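Sugar ABC transporter, sugar-binding protein (PDB 2HEU) probably captures a sugar outside the bacterial cell and hands it to the membrane subunits of an ABC importer, and is modelled here in its sugar-free form. Local coordinates at residues E36-R39 with D40-E44; M315-P318 with E319-Q322; G59-L62 with K63-L67; N107-A110 with E111-A114. All coordinates share one frame; numbering follows the deposited sequence. Where two conformers were deposited one is given.

In the fold
All four contacts are local, each within one continuous run of the solute-binding fold. Contacts 1 and 2 touch: their centres lie about 12 Å apart, E44 OE2 salt-bridges R317 NH1 at 2.8 Å, and I37 CG2 packs on V320 CG1 at 3.6 Å, joining helix 31-44 to the start of helix 318-328. Contact 3, on helix 58-67, stands apart, its nearest atoms about 14 Å from contact 4 and about 15 Å from contact 1. Contact 4 is a turn with its centre about 19 Å from that of contact 2. The bound sodium ion, at K103 and E335, lies about 9 Å from the E111 side chain and about 11 Å from that of P318. No sugar is bound.

Contact 1 (E36-R39 with D40-E44); sequences EITR and DFEKE
D40 folds back on E36 one helical turn earlier. Its backbone N gives a hydrogen bond to E36 O at 3.0 Å, and a water spans the remaining gap, donating to E36 O at 2.9 Å and to D40 OD1 at 2.7 Å. That carbonyl oxygen is therefore gripped twice, while the other carboxylate oxygen, OD2, is taken by a salt bridge to K323. E42 rises next to T38: its CG rests 3.3 Å from T38 O, the same oxygen that accepts E42 N at 2.9 Å. With the chain extended beyond CG (chi2 175°), the carboxylate ends between two neighbours, OE2 near the T38 CG2 methyl at 4.1 Å and OE1 beside R39 CG at 4.0 Å. The R39 guanidinium swings away, leaving NE 6.3 Å from E42 OE1, so the two opposite charges do not pair. E42 OE2 is instead fixed by the backbone N of V50, and T38 OG1 by L34 O. F41 turns its ring into the core, CG anti to the backbone N (chi1 174°), and the ring meets F311 and Y314 edge-to-face. T38 and F41 also reach V50, whereas I37 faces helix 318-328. One face of the helix is thus buried and the other wet, as expected of the connecting helix in the beta-alpha-beta unit formed by strand 19-24, helix 31-44 and strand 48-53.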
# COMPACT_ATOMS: atom_id res chain seq x y z
N GLU A 36 -17.48 15.07 -7.33
CA GLU A 36 -18.58 15.37 -6.47
C GLU A 36 -18.19 16.17 -5.24
O GLU A 36 -18.77 17.21 -5.00
CB GLU A 36 -19.29 14.07 -6.01
CG GLU A 36 -20.13 13.44 -7.14
CD GLU A 36 -20.65 12.03 -6.80
OE1 GLU A 36 -20.30 11.45 -5.74
OE2 GLU A 36 -21.39 11.48 -7.63
N ILE A 37 -17.19 15.69 -4.49
CA ILE A 37 -16.64 16.39 -3.34
C ILE A 37 -16.14 17.78 -3.83
O ILE A 37 -16.30 18.76 -3.07
CB ILE A 37 -15.51 15.54 -2.73
CG1 ILE A 37 -16.11 14.33 -2.05
CG2 ILE A 37 -14.64 16.43 -1.76
CD1 ILE A 37 -15.02 13.29 -1.61
N THR A 38 -15.52 17.84 -4.99
CA THR A 38 -15.09 19.12 -5.48
C THR A 38 -16.23 20.05 -5.74
O THR A 38 -16.13 21.25 -5.40
CB THR A 38 -14.20 18.88 -6.77
OG1 THR A 38 -12.98 18.17 -6.38
CG2 THR A 38 -13.79 20.20 -7.42
N ARG A 39 -17.35 19.60 -6.27
CA ARG A 39 -18.54 20.47 -6.34
C ARG A 39 -19.06 20.86 -5.00
O ARG A 39 -19.51 22.00 -4.86
CB ARG A 39 -19.58 19.80 -7.21
CG ARG A 39 -19.26 19.84 -8.69
CD ARG A 39 -20.34 19.43 -9.66
NE ARG A 39 -20.60 18.03 -9.53
CZ ARG A 39 -19.94 17.09 -10.24
NH1 ARG A 39 -19.03 17.38 -11.19
NH2 ARG A 39 -20.25 15.86 -10.07
N ASP A 40 -19.00 20.00 -4.00
CA ASP A 40 -19.35 20.41 -2.67
C ASP A 40 -18.45 21.57 -2.18
O ASP A 40 -18.93 22.56 -1.58
CB ASP A 40 -19.24 19.26 -1.67
CG ASP A 40 -20.20 18.09 -1.95
OD1 ASP A 40 -21.22 18.26 -2.65
OD2 ASP A 40 -19.91 16.99 -1.41
N PHE A 41 -17.15 21.46 -2.44
CA PHE A 41 -16.18 22.51 -2.06
C PHE A 41 -16.53 23.81 -2.74
O PHE A 41 -16.49 24.90 -2.17
CB PHE A 41 -14.79 22.02 -2.42
CG PHE A 41 -13.74 23.06 -2.21
CD1 PHE A 41 -13.22 23.36 -1.01
CD2 PHE A 41 -13.24 23.74 -3.33
CE1 PHE A 41 -12.26 24.30 -0.83
CE2 PHE A 41 -12.20 24.65 -3.16
CZ PHE A 41 -11.71 24.97 -1.94
N GLU A 42 -16.83 23.71 -4.06
CA GLU A 42 -17.20 24.90 -4.87
C GLU A 42 -18.46 25.53 -4.43
O GLU A 42 -18.63 26.75 -4.55
CB GLU A 42 -17.27 24.48 -6.28
CG GLU A 42 -15.91 24.18 -6.97
CD GLU A 42 -15.97 23.65 -8.37
OE1 GLU A 42 -17.02 23.11 -8.81
OE2 GLU A 42 -14.96 23.71 -9.10
N LYS A 43 -19.42 24.79 -3.94
CA LYS A 43 -20.65 25.37 -3.40
C LYS A 43 -20.39 26.16 -2.13
O LYS A 43 -20.95 27.23 -1.92
CB LYS A 43 -21.71 24.28 -3.21
CG LYS A 43 -22.93 24.84 -2.54
CD LYS A 43 -23.96 23.78 -2.07
CE LYS A 43 -24.57 23.05 -3.23
NZ LYS A 43 -25.87 22.40 -3.00
N GLU A 44 -19.46 25.65 -1.28
CA GLU A 44 -19.05 26.35 -0.06
C GLU A 44 -18.24 27.60 -0.40
O GLU A 44 -18.22 28.54 0.39
CB GLU A 44 -18.34 25.39 0.86
CG GLU A 44 -17.87 25.99 2.14
CD GLU A 44 -17.65 24.88 3.20
OE1 GLU A 44 -18.54 24.03 3.44
OE2 GLU A 44 -16.64 24.95 3.81
O HOH W 1 -21.62 16.95 -5.02

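Contact 2 (M315-P318 with E319-Q322); sequences MTRP and EVMQ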
# COMPACT_ATOMS: atom_id res chain seq x y z
N MET A 315 -10.68 18.43 2.48
CA MET A 315 -10.65 16.98 2.46
C MET A 315 -10.29 16.36 3.79
O MET A 315 -10.58 15.16 4.02
CB MET A 315 -9.70 16.54 1.34
CG MET A 315 -9.81 15.05 0.96
SD MET A 315 -11.24 14.81 -0.05
CE MET A 315 -11.43 13.99 0.73
N THR A 316 -9.61 17.10 4.68
CA THR A 316 -9.31 16.61 6.02
C THR A 316 -10.52 16.62 6.99
O THR A 316 -10.40 16.10 8.08
CB THR A 316 -8.15 17.33 6.66
OG1 THR A 316 -8.55 18.70 7.03
CG2 THR A 316 -6.84 17.38 5.89
N ARG A 317 -11.60 17.27 6.59
CA ARG A 317 -12.76 17.31 7.47
C ARG A 317 -13.43 15.93 7.51
O ARG A 317 -13.58 15.30 6.46
CB ARG A 317 -13.78 18.32 6.93
CG ARG A 317 -13.27 19.72 6.94
CD ARG A 317 -14.25 20.67 6.34
NE ARG A 317 -13.72 21.99 6.25
CZ ARG A 317 -14.40 23.06 5.86
NH1 ARG A 317 -15.68 22.89 5.51
NH2 ARG A 317 -13.81 24.20 5.73
N PRO A 318 -13.85 15.43 8.67
CA PRO A 318 -14.39 14.07 8.71
C PRO A 318 -15.54 13.85 7.86
O PRO A 318 -15.63 12.81 7.21
CB PRO A 318 -14.76 13.91 10.21
CG PRO A 318 -14.44 15.09 10.88
CD PRO A 318 -13.75 16.06 9.99
N GLU A 319 -16.48 14.84 7.76
CA GLU A 319 -17.64 14.60 6.97
C GLU A 319 -17.42 14.67 5.44
O GLU A 319 -18.26 14.24 4.65
CB GLU A 319 -18.70 15.70 7.40
CG GLU A 319 -18.34 17.18 7.10
CD GLU A 319 -17.40 17.87 8.08
OE1 GLU A 319 -16.93 17.23 9.04
OE2 GLU A 319 -17.30 19.13 8.03
N VAL A 320 -16.30 15.22 5.07
CA VAL A 320 -15.89 15.22 3.65
C VAL A 320 -15.13 13.92 3.31
O VAL A 320 -15.56 13.21 2.39
CB VAL A 320 -15.01 16.44 3.29
CG1 VAL A 320 -14.62 16.42 1.87
CG2 VAL A 320 -15.81 17.76 3.62
N MET A 321 -14.15 13.60 4.11
CA MET A 321 -13.42 12.36 3.97
C MET A 321 -14.38 11.19 3.99
O MET A 321 -14.20 10.20 3.26
CB MET A 321 -12.29 12.26 4.98
CG MET A 321 -11.45 10.99 4.83
SD MET A 321 -10.46 11.16 3.28
CE MET A 321 -10.60 9.58 2.75
N GLN A 322 -15.46 11.25 4.83
CA GLN A 322 -16.40 10.17 4.87
C GLN A 322 -16.98 9.82 3.49
O GLN A 322 -17.22 8.64 3.19
CB GLN A 322 -17.57 10.52 5.79
CG GLN A 322 -18.49 9.35 6.17
CD GLN A 322 -17.85 8.42 7.15
OE1 GLN A 322 -17.63 7.16 6.89
NE2 GLN A 322 -17.47 8.95 8.24
O HOH W 2 -17.67 20.72 5.87
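R317 and V320 meet where helix 305-315 gives way to helix 318-328: R317 is the N-cap residue and P318 opens the new helix, a place where a proline costs no helical N-H. Backbone bonds come first. R317 O takes a nearly straight hydrogen bond from M321 N at 3.0 Å (171° at the hydrogen) and a weak one from V320 N, and Q322 N follows on to P318 O. M315 O has only a carbon of that turn against it, M321 CB at 3.5 Å.

Apolar contacts line the inner side. V320 CG2 lies 3.9 Å from R317 CB, while CG1 faces M315 CA at 4.1 Å; I37 of helix 31-44 packs against both V320 and M315. The M315 methyl is modelled too close to its sulfur, so its approach to M321 SD is doubtful.

The polar group is E319. Its CG stands between the backbone N and the carbonyl carbon (chi1 64°), and a bend at chi2 turns the carboxylate back along the chain, laying OE1 against P318 CD at 3.5 Å and OE2 against R317 CB at 3.8 Å. A negative group here would probably suit the helix start. R317, extended from CG to NE, carries its guanidinium past this carboxylate to salt bridges with E44 and E313. Between R317 and E319 a water makes the link instead, accepting from R317 NH1 in the guanidinium plane and donating to E319 OE2 at 2.7 Å.

Contact 3 (G59-L62 with K63-L67); sequences GEVL and KTRVL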
# COMPACT_ATOMS: atom_id res chain seq x y z
N GLY A 59 2.00 9.45 -13.67
CA GLY A 59 3.32 9.63 -12.99
C GLY A 59 4.37 10.16 -13.93
O GLY A 59 5.17 11.00 -13.53
N GLU A 60 4.40 9.77 -15.17
CA GLU A 60 5.38 10.26 -16.16
C GLU A 60 5.03 11.67 -16.52
O GLU A 60 5.92 12.50 -16.70
CB GLU A 60 5.49 9.38 -17.35
CG GLU A 60 6.03 8.04 -16.99
CD GLU A 60 7.44 8.17 -16.43
OE1 GLU A 60 8.34 8.94 -16.97
OE2 GLU A 60 7.64 7.60 -15.38
N VAL A 61 3.71 11.95 -16.71
CA VAL A 61 3.29 13.32 -17.05
C VAL A 61 3.73 14.24 -15.90
O VAL A 61 4.21 15.35 -16.14
CB VAL A 61 1.78 13.38 -17.34
CG1 VAL A 61 1.35 14.84 -17.43
CG2 VAL A 61 1.45 12.59 -18.66
N LEU A 62 3.54 13.86 -14.66
CA LEU A 62 3.94 14.70 -13.54
C LEU A 62 5.40 14.99 -13.59
O LEU A 62 5.83 16.12 -13.33
CB LEU A 62 3.50 14.07 -12.25
CG LEU A 62 3.72 14.88 -10.99
CD1 LEU A 62 2.95 16.19 -11.02
CD2 LEU A 62 3.32 14.05 -9.76
N LYS A 63 6.24 13.98 -13.87
CA LYS A 63 7.66 14.21 -14.00
C LYS A 63 7.94 15.24 -15.06
O LYS A 63 8.78 16.16 -14.86
CB LYS A 63 8.41 12.93 -14.27
CG LYS A 63 8.39 11.90 -13.17
CD LYS A 63 9.05 10.62 -13.54
CE LYS A 63 8.90 9.48 -12.57
NZ LYS A 63 9.37 8.24 -13.28
N THR A 64 7.32 15.13 -16.21
CA THR A 64 7.55 16.06 -17.33
C THR A 64 7.18 17.45 -16.90
O THR A 64 7.90 18.44 -17.20
CB THR A 64 6.77 15.63 -18.54
OG1 THR A 64 7.25 14.33 -18.99
CG2 THR A 64 6.85 16.65 -19.69
N ARG A 65 6.03 17.58 -16.22
CA ARG A 65 5.49 18.87 -15.85
C ARG A 65 6.39 19.51 -14.78
O ARG A 65 6.64 20.71 -14.85
CB ARG A 65 4.02 18.81 -15.46
CG ARG A 65 3.09 18.45 -16.61
CD ARG A 65 1.67 18.53 -16.28
NE ARG A 65 1.27 19.83 -15.74
CZ ARG A 65 0.15 20.08 -15.14
NH1 ARG A 65 -0.80 19.16 -15.12
NH2 ARG A 65 -0.08 21.28 -14.64
N VAL A 66 6.83 18.72 -13.80
CA VAL A 66 7.67 19.29 -12.78
C VAL A 66 8.97 19.79 -13.37
O VAL A 66 9.46 20.88 -13.06
CB VAL A 66 7.95 18.29 -11.62
CG1 VAL A 66 9.02 18.79 -10.68
CG2 VAL A 66 6.69 18.03 -10.91
N LEU A 67 9.62 18.95 -14.12
CA LEU A 67 10.90 19.41 -14.54
C LEU A 67 10.65 20.69 -15.47
O LEU A 67 11.48 21.64 -15.37
CB LEU A 67 11.70 18.22 -15.08
CG LEU A 67 12.26 16.97 -14.26
CD1 LEU A 67 13.47 17.30 -13.34
CD2 LEU A 67 11.20 15.96 -13.54
O HOH W 3 8.45 11.73 -17.76
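The backbone is regular helix, with K63, T64, R65 and V66 each giving their N-H to the carbonyl four residues back, from G59 O to L62 O. On the outer side E60 and K63 form a salt bridge, K63 NZ meeting E60 OE2 at 2.8 Å on the syn side of the carboxylate, 19° out of its plane. The lysine reaches it at full stretch, its CG passing G59 O at 3.4 Å, while the glutamate bends at chi2 (-62°) to come round to it. One water ties the other end of that carboxylate down: it donates to E60 OE1 at 2.9 Å and to E60 O at 2.8 Å, and accepts from T64 OG1 at 3.1 Å. Helix 58-67 is the crossover helix between strands 48-53 and 74-76, passing over strand 19-24, and its inner side is apolar. There L62 CD1 meets V66 CG2 at 4.2 Å, with W87 of helix 82-89 against both and F24 against L62. R65 runs its CG past V61 O at 3.3 Å and lays CD on V61 CG1 at 3.9 Å; a bend at chi3 (54°) then takes the guanidinium to salt bridges with E22 and D70.

Contact 4 (N107-A110 with E111-A114); sequences NGYA and EKYA
A short 3-10 turn, in the loop between helix 82-89 and strand 122-123, brings the rings of Y109 and Y113 together. Its frame is two successive i+3 to i backbone hydrogen bonds, K112 N to Y109 O and Y113 N to A110 O, both 3.1 Å. The rings form an offset edge-to-face pair, Y113 turning its edge toward the face of Y109, with centroids 5.6 Å apart and planes at 80°. Y109 CE2 touches Y113 CE2 at 3.7 Å. At the far ends of the rings the hydroxyls join: Y113 OH donates to Y109 OH at 2.8 Å and also accepts from G292 N, which fixes where its proton points. Y109 gets there with CG anti to its own N (chi1 -167°), whereas Y113 CG is anti to its carbonyl carbon.

K112 runs extended across Y109 at about a right angle, its CD 4.2 Å from Y109 CD1, and its CB lies over the rim of one face of the Y113 ring. At the N-terminal start of the turn, E111 bends at chi2 (84°) so that its carboxylate comes back beside G108, OE1 lying 3.0 Å from G108 C. It makes no direct bond to the nearby N-H groups; two waters do the work, one running from G108 N to OE2 and another from A110 N to OE1. F354 packs edge-to-face on Y109, and P123 touches both tyrosines. With G292, these residues tie the turn to its surroundings, while the i, i+4 tyrosine pair is internal to this one-turn 3-10 element.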
# COMPACT_ATOMS: atom_id res chain seq x y z
N ASN A 107 -1.84 10.34 14.69
CA ASN A 107 -0.55 10.59 15.35
C ASN A 107 0.57 9.86 14.61
O ASN A 107 0.54 8.65 14.43
CB ASN A 107 -0.62 10.04 16.74
CG ASN A 107 -1.35 10.89 17.69
OD1 ASN A 107 -1.77 11.99 17.34
ND2 ASN A 107 -1.44 10.45 18.92
N GLY A 108 1.62 10.62 14.27
CA GLY A 108 2.86 9.98 13.78
C GLY A 108 2.84 9.55 12.33
O GLY A 108 3.90 9.24 11.79
N TYR A 109 1.68 9.57 11.66
CA TYR A 109 1.66 8.96 10.37
C TYR A 109 2.22 9.82 9.24
O TYR A 109 3.00 9.35 8.43
CB TYR A 109 0.26 8.45 10.02
CG TYR A 109 0.30 7.53 8.81
CD1 TYR A 109 0.93 6.29 8.94
CD2 TYR A 109 -0.09 7.86 7.53
CE1 TYR A 109 1.13 5.45 7.92
CE2 TYR A 109 0.05 6.99 6.42
CZ TYR A 109 0.67 5.77 6.65
OH TYR A 109 0.91 4.98 5.55
N ALA A 110 1.82 11.09 9.16
CA ALA A 110 2.35 11.98 8.14
C ALA A 110 3.87 12.04 8.23
O ALA A 110 4.56 12.18 7.24
CB ALA A 110 1.73 13.34 8.19
N GLU A 111 4.40 12.00 9.47
CA GLU A 111 5.78 12.13 9.77
C GLU A 111 6.63 10.98 9.19
O GLU A 111 7.86 11.13 8.99
CB GLU A 111 6.00 12.20 11.27
CG GLU A 111 5.41 13.40 11.97
CD GLU A 111 3.97 13.37 12.38
OE1 GLU A 111 3.19 12.49 11.98
OE2 GLU A 111 3.60 14.25 13.22
N LYS A 112 6.00 9.85 8.87
CA LYS A 112 6.70 8.74 8.25
C LYS A 112 7.19 9.01 6.88
O LYS A 112 7.96 8.21 6.32
CB LYS A 112 5.85 7.50 8.28
CG LYS A 112 5.64 7.08 9.71
CD LYS A 112 4.99 5.78 9.87
CE LYS A 112 4.76 5.51 11.39
NZ LYS A 112 4.13 4.29 11.66
N TYR A 113 6.74 10.14 6.29
CA TYR A 113 7.15 10.58 4.97
C TYR A 113 7.86 11.92 5.04
O TYR A 113 8.08 12.54 3.99
CB TYR A 113 5.96 10.61 4.01
CG TYR A 113 5.18 9.36 4.01
CD1 TYR A 113 5.52 8.29 3.22
CD2 TYR A 113 4.06 9.24 4.78
CE1 TYR A 113 4.67 7.14 3.19
CE2 TYR A 113 3.22 8.12 4.79
CZ TYR A 113 3.55 7.06 3.96
OH TYR A 113 2.79 5.95 3.79
N ALA A 114 8.21 12.37 6.23
CA ALA A 114 8.89 13.67 6.37
C ALA A 114 10.20 13.66 5.59
O ALA A 114 10.84 12.63 5.50
CB ALA A 114 9.14 14.03 7.88
O HOH W 4 1.57 6.41 12.68
O HOH W 5 1.69 13.34 15.06
O HOH W 6 0.52 12.60 11.42